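Local coordinates for protein spermidine synthase (Corynebacterium glutamicum ATCC 13032, PDB 3GJY) that probably transfers an aminopropyl group from decarboxylated S-adenosylmethionine to putrescine, making spermidine, at residues M71-T76 and N239-G244; L91-L96 and R105-V110. All blocks are in the same frame, centred on the assembly; numbering follows the deposited sequence.

Interaction 1. Residues M71-T76 and N239-G244; sequences MRWIAT and NIILMG
I241 extends from its strand into the angle between W73 and I74, two successive side chains of helix 71-76. Its CG1 lies 3.8 Å from W73 CB, at the stem of the indole, while its terminal CD1 meets I74 CG1 at 3.7 Å; the two isoleucines cross at about a right angle. In I241 the CG1 branch lies anti to the carbonyl carbon (chi1 -57°), and the further turn at chi2 folds CD1 in toward I74. Branched aliphatic chains suit this place, because they fill a buried seam without any polar atom that would need a partner.

Two residues earlier on the same face of the strand, N239 meets the indole. W73 CZ3 is 3.5 Å from N239 O, which lies in the plane of the ring at its edge. The indole and the N239 amide planes stand 76° apart. A tryptophan suits the position, its broad flat ring being long enough to run from the helix to the strand backbone and also touch I226. The polar end of N239 turns to a different partner: its ND2 donates to N199 OD1 on the adjoining strand.

The axes of 71-76 and 239-244 run 22° apart, 9.0 Å at closest approach. I226 on strand 222-227 and V197 on strand 194-202 touch I241 from the neighbouring strands, and M103 of helix 102-110 packs on I74. The contact thus seats helix 69-85 on the central mixed sheet.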
loop_
_atom_site.group_PDB
_atom_site.type_symbol
_atom_site.label_atom_id
_atom_site.label_comp_id
_atom_site.label_asym_id
_atom_site.label_seq_id
_atom_site.Cartn_x
_atom_site.Cartn_y
_atom_site.Cartn_z
HETATM N N MSE A 71 1.526 6.275 4.405
HETATM C CA MSE A 71 0.045 6.142 4.251
HETATM C C MSE A 71 -0.555 7.412 3.700
HETATM O O MSE A 71 -1.435 7.366 2.824
HETATM C CB MSE A 71 -0.608 5.790 5.594
HETATM C CG MSE A 71 -0.285 4.410 6.130
HETATM SE SE MSE A 71 -1.415 3.994 7.631
HETATM C CE MSE A 71 -0.544 2.356 8.124
ATOM N N ARG A 72 -0.023 8.559 4.165
ATOM C CA ARG A 72 -0.445 9.835 3.592
ATOM C C ARG A 72 -0.113 9.888 2.095
ATOM O O ARG A 72 -0.903 10.453 1.298
ATOM C CB ARG A 72 0.260 10.988 4.306
ATOM C CG ARG A 72 -0.104 11.056 5.775
ATOM C CD ARG A 72 0.719 12.131 6.479
ATOM N NE ARG A 72 0.347 13.478 6.079
ATOM C CZ ARG A 72 -0.564 14.217 6.715
ATOM N NH1 ARG A 72 -1.227 13.748 7.775
ATOM N NH2 ARG A 72 -0.825 15.432 6.278
ATOM N N TRP A 73 1.052 9.349 1.724
ATOM C CA TRP A 73 1.473 9.383 0.311
ATOM C C TRP A 73 0.592 8.501 -0.560
ATOM O O TRP A 73 0.187 8.903 -1.660
ATOM C CB TRP A 73 2.948 9.006 0.164
ATOM C CG TRP A 73 3.854 9.872 0.999
ATOM C CD1 TRP A 73 3.568 11.090 1.560
ATOM C CD2 TRP A 73 5.193 9.576 1.339
ATOM N NE1 TRP A 73 4.646 11.557 2.276
ATOM C CE2 TRP A 73 5.671 10.654 2.140
ATOM C CE3 TRP A 73 6.056 8.511 1.042
ATOM C CZ2 TRP A 73 6.970 10.674 2.670
ATOM C CZ3 TRP A 73 7.379 8.551 1.569
ATOM C CH2 TRP A 73 7.803 9.624 2.363
ATOM N N ILE A 74 0.286 7.294 -0.064
ATOM C CA ILE A 74 -0.675 6.421 -0.775
ATOM C C ILE A 74 -2.034 7.152 -0.906
ATOM O O ILE A 74 -2.644 7.153 -1.986
ATOM C CB ILE A 74 -0.849 5.068 -0.077
ATOM C CG1 ILE A 74 0.460 4.278 -0.201
ATOM C CG2 ILE A 74 -2.014 4.294 -0.685
ATOM C CD1 ILE A 74 0.491 3.037 0.699
ATOM N N ALA A 75 -2.514 7.750 0.183
ATOM C CA ALA A 75 -3.794 8.468 0.119
ATOM C C ALA A 75 -3.760 9.528 -0.972
ATOM O O ALA A 75 -4.689 9.633 -1.765
ATOM C CB ALA A 75 -4.103 9.132 1.461
ATOM N N THR A 76 -2.686 10.328 -1.013
ATOM C CA THR A 76 -2.610 11.416 -1.978
ATOM C C THR A 76 -2.550 10.879 -3.423
ATOM O O THR A 76 -3.295 11.349 -4.310
ATOM C CB THR A 76 -1.372 12.280 -1.684
ATOM O OG1 THR A 76 -1.562 12.926 -0.423
ATOM C CG2 THR A 76 -1.154 13.321 -2.805
ATOM N N ASN A 239 10.691 4.940 2.458
ATOM C CA ASN A 239 9.597 4.354 1.699
ATOM C C ASN A 239 9.508 5.039 0.385
ATOM O O ASN A 239 9.683 6.275 0.301
ATOM C CB ASN A 239 8.254 4.542 2.412
ATOM C CG ASN A 239 8.198 3.827 3.706
ATOM O OD1 ASN A 239 8.676 4.343 4.718
ATOM N ND2 ASN A 239 7.632 2.618 3.707
ATOM N N ILE A 240 9.178 4.244 -0.626
ATOM C CA ILE A 240 8.834 4.787 -1.930
ATOM C C ILE A 240 7.525 4.126 -2.348
ATOM O O ILE A 240 7.365 2.906 -2.233
ATOM C CB ILE A 240 10.007 4.567 -2.960
ATOM C CG1 ILE A 240 9.661 5.176 -4.317
ATOM C CG2 ILE A 240 10.387 3.080 -3.051
ATOM C CD1 ILE A 240 10.879 5.307 -5.243
ATOM N N ILE A 241 6.588 4.938 -2.808
ATOM C CA ILE A 241 5.299 4.439 -3.290
ATOM C C ILE A 241 5.426 4.246 -4.811
ATOM O O ILE A 241 5.727 5.192 -5.550
ATOM C CB ILE A 241 4.179 5.452 -2.994
ATOM C CG1 ILE A 241 4.098 5.778 -1.477
ATOM C CG2 ILE A 241 2.851 4.904 -3.540
ATOM C CD1 ILE A 241 4.096 4.586 -0.541
ATOM N N LEU A 242 5.219 3.013 -5.261
ATOM C CA LEU A 242 5.320 2.624 -6.676
ATOM C C LEU A 242 3.936 2.481 -7.254
ATOM O O LEU A 242 3.102 1.742 -6.703
ATOM C CB LEU A 242 6.040 1.273 -6.761
ATOM C CG LEU A 242 7.359 1.172 -5.965
ATOM C CD1 LEU A 242 7.939 -0.245 -6.126
ATOM C CD2 LEU A 242 8.386 2.214 -6.437
HETATM N N MSE A 243 3.671 3.196 -8.354
HETATM C CA MSE A 243 2.359 3.164 -8.975
HETATM C C MSE A 243 2.434 2.654 -10.419
HETATM O O MSE A 243 3.334 3.044 -11.166
HETATM C CB MSE A 243 1.657 4.522 -8.889
HETATM C CG MSE A 243 1.398 4.962 -7.449
HETATM SE SE MSE A 243 0.560 6.674 -7.313
HETATM C CE MSE A 243 2.132 7.696 -7.660
ATOM N N GLY A 244 1.505 1.778 -10.794
ATOM C CA GLY A 244 1.442 1.258 -12.158
ATOM C C GLY A 244 -0.001 1.285 -12.642
ATOM O O GLY A 244 -0.929 1.052 -11.862
#

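Interaction 2. Residues L91-L96 and R105-V110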
loop_
_atom_site.group_PDB
_atom_site.type_symbol
_atom_site.label_atom_id
_atom_site.label_comp_id
_atom_site.label_asym_id
_atom_site.label_seq_id
_atom_site.Cartn_x
_atom_site.Cartn_y
_atom_site.Cartn_z
ATOM N N LEU A 91 -16.474 1.794 -6.432
ATOM C CA LEU A 91 -15.062 1.483 -6.295
ATOM C C LEU A 91 -14.814 0.211 -5.485
ATOM O O LEU A 91 -15.397 0.039 -4.404
ATOM C CB LEU A 91 -14.386 2.705 -5.636
ATOM C CG LEU A 91 -12.873 2.744 -5.823
ATOM C CD1 LEU A 91 -12.537 3.064 -7.262
ATOM C CD2 LEU A 91 -12.300 3.821 -4.899
ATOM N N ARG A 92 -13.899 -0.632 -5.975
ATOM C CA ARG A 92 -13.480 -1.885 -5.307
ATOM C C ARG A 92 -11.979 -1.770 -5.106
ATOM O O ARG A 92 -11.211 -1.734 -6.073
ATOM C CB ARG A 92 -13.797 -3.119 -6.154
ATOM C CG ARG A 92 -15.245 -3.245 -6.497
ATOM C CD ARG A 92 -15.458 -4.112 -7.752
ATOM N NE ARG A 92 -14.805 -3.509 -8.907
ATOM C CZ ARG A 92 -14.698 -4.090 -10.102
ATOM N NH1 ARG A 92 -15.193 -5.315 -10.274
ATOM N NH2 ARG A 92 -14.033 -3.471 -11.088
ATOM N N ILE A 93 -11.547 -1.692 -3.839
ATOM C CA ILE A 93 -10.127 -1.598 -3.517
ATOM C C ILE A 93 -9.681 -2.869 -2.780
ATOM O O ILE A 93 -10.279 -3.195 -1.734
ATOM C CB ILE A 93 -9.793 -0.362 -2.650
ATOM C CG1 ILE A 93 -10.358 0.931 -3.261
ATOM C CG2 ILE A 93 -8.244 -0.301 -2.411
ATOM C CD1 ILE A 93 -10.095 2.156 -2.410
ATOM N N THR A 94 -8.655 -3.552 -3.307
ATOM C CA THR A 94 -8.055 -4.709 -2.630
ATOM C C THR A 94 -6.778 -4.287 -1.970
ATOM O O THR A 94 -5.906 -3.678 -2.634
ATOM C CB THR A 94 -7.745 -5.837 -3.656
ATOM O OG1 THR A 94 -8.990 -6.296 -4.146
ATOM C CG2 THR A 94 -6.960 -7.019 -3.036
ATOM N N HIS A 95 -6.670 -4.606 -0.677
ATOM C CA HIS A 95 -5.500 -4.300 0.127
ATOM C C HIS A 95 -4.766 -5.591 0.398
ATOM O O HIS A 95 -5.284 -6.462 1.127
ATOM C CB HIS A 95 -5.928 -3.647 1.458
ATOM C CG HIS A 95 -6.690 -2.390 1.281
ATOM N ND1 HIS A 95 -6.136 -1.145 1.501
ATOM C CD2 HIS A 95 -7.992 -2.183 0.947
ATOM C CE1 HIS A 95 -7.064 -0.225 1.290
ATOM N NE2 HIS A 95 -8.195 -0.825 0.935
ATOM N N LEU A 96 -3.618 -5.742 -0.253
ATOM C CA LEU A 96 -2.785 -6.940 -0.009
ATOM C C LEU A 96 -1.858 -6.609 1.159
ATOM O O LEU A 96 -0.841 -5.900 1.009
ATOM C CB LEU A 96 -2.005 -7.336 -1.275
ATOM C CG LEU A 96 -2.867 -7.703 -2.481
ATOM C CD1 LEU A 96 -1.996 -7.921 -3.702
ATOM C CD2 LEU A 96 -3.826 -8.890 -2.232
ATOM N N ARG A 105 -9.791 1.530 6.138
ATOM C CA ARG A 105 -10.658 2.406 6.943
ATOM C C ARG A 105 -10.664 3.846 6.391
ATOM O O ARG A 105 -11.705 4.524 6.338
ATOM C CB ARG A 105 -10.140 2.347 8.383
ATOM C CG ARG A 105 -10.777 3.322 9.392
ATOM C CD ARG A 105 -10.146 3.043 10.750
ATOM N NE ARG A 105 -10.543 3.969 11.814
ATOM C CZ ARG A 105 -9.793 4.964 12.273
ATOM N NH1 ARG A 105 -8.621 5.269 11.710
ATOM N NH2 ARG A 105 -10.229 5.639 13.320
ATOM N N TYR A 106 -9.481 4.309 5.977
ATOM C CA TYR A 106 -9.351 5.640 5.398
ATOM C C TYR A 106 -10.159 5.762 4.102
ATOM O O TYR A 106 -10.990 6.672 3.940
ATOM C CB TYR A 106 -7.855 5.899 5.131
ATOM C CG TYR A 106 -7.607 7.206 4.439
ATOM C CD1 TYR A 106 -7.444 8.390 5.172
ATOM C CD2 TYR A 106 -7.548 7.280 3.058
ATOM C CE1 TYR A 106 -7.229 9.606 4.533
ATOM C CE2 TYR A 106 -7.363 8.497 2.395
ATOM C CZ TYR A 106 -7.211 9.662 3.146
ATOM O OH TYR A 106 -7.013 10.856 2.496
ATOM N N PHE A 107 -9.912 4.828 3.163
ATOM C CA PHE A 107 -10.615 4.901 1.886
ATOM C C PHE A 107 -12.101 4.679 2.041
ATOM O O PHE A 107 -12.898 5.232 1.282
ATOM C CB PHE A 107 -10.029 3.942 0.839
ATOM C CG PHE A 107 -8.714 4.410 0.290
ATOM C CD1 PHE A 107 -8.651 5.530 -0.499
ATOM C CD2 PHE A 107 -7.538 3.792 0.666
ATOM C CE1 PHE A 107 -7.418 5.987 -0.989
ATOM C CE2 PHE A 107 -6.298 4.261 0.207
ATOM C CZ PHE A 107 -6.250 5.366 -0.629
ATOM N N ALA A 108 -12.482 3.845 3.004
ATOM C CA ALA A 108 -13.921 3.619 3.245
ATOM C C ALA A 108 -14.624 4.924 3.674
ATOM O O ALA A 108 -15.805 5.148 3.345
ATOM C CB ALA A 108 -14.144 2.539 4.264
ATOM N N ASP A 109 -13.898 5.792 4.384
ATOM C CA ASP A 109 -14.517 7.055 4.790
ATOM C C ASP A 109 -14.504 8.116 3.676
ATOM O O ASP A 109 -15.494 8.834 3.462
ATOM C CB ASP A 109 -13.823 7.617 6.033
ATOM C CG ASP A 109 -14.627 8.739 6.663
ATOM O OD1 ASP A 109 -15.737 8.450 7.163
ATOM O OD2 ASP A 109 -14.155 9.893 6.645
ATOM N N VAL A 110 -13.379 8.194 2.966
ATOM C CA VAL A 110 -13.257 9.138 1.847
ATOM C C VAL A 110 -14.264 8.813 0.731
ATOM O O VAL A 110 -14.876 9.727 0.149
ATOM C CB VAL A 110 -11.839 9.137 1.288
ATOM C CG1 VAL A 110 -11.723 9.994 0.005
ATOM C CG2 VAL A 110 -10.889 9.679 2.357
#
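I93 and H95, alternate residues of one strand, both face F107 on the helix that follows, in the first beta-alpha-beta unit of the Rossmann-like sheet: strand 92-96, helix 102-110, strand 115-120. Entering this strand, R92 points to the other side of the sheet, where its guanidinium forms a salt bridge with D161.

I93 is the first to touch the helix. Its CG1 is anti to the carbonyl carbon (chi1 -52°) and the chain then runs on extended, which carries CD1 to F107 CB at 3.7 Å and to CG of the F107 ring at 3.8 Å. This methyl approaches the ring obliquely, and the two side chains cross at about a right angle. A long, branched aliphatic residue suits the spot, since it spans the gap between sheet and helix, whose nearest CA atoms, those of I93 and F107, are still 8.5 Å apart.

T94 again turns from the helix, and its hydroxyl is hydrogen-bonded to R160. H95 comes back to the helix side, and its NE2 is hydrogen-bonded to N116 OD1 on strand 115-120, which gives a buried histidine a polar partner. F107 also touches A78 of helix 69-85, I164 of strand 160-165 and N116 of strand 115-120; the aliphatic groups among these suit a phenylalanine. Across the contact, the imidazole meets the phenyl ring through H95 CE1, 4.1 Å from F107 CD2, which lies at the edge of the imidazole, near its plane.

In the fold
Interactions 1 and 2 seat two helices on one mixed sheet, their centres 14 Å apart. Strand 92-96 lies among its parallel strands, whereas strand 238-245 belongs to the antiparallel portion, separated from it by strands 160-165 and 194-202. The helices also meet directly: A75 CB of helix 69-85 is 3.4 Å from Y106 CE2, and A75 CA is 4.0 Å from F107 CZ, so the small alanine lets the aromatic residues of helix 102-110 come close. Along the chain, interaction 2 is nested within the 162 residues that separate the segments of interaction 1. In relatives of this fold, AdoMet-type cofactors bind near the C-terminal ends of the parallel strands, of which strand 92-96 is one.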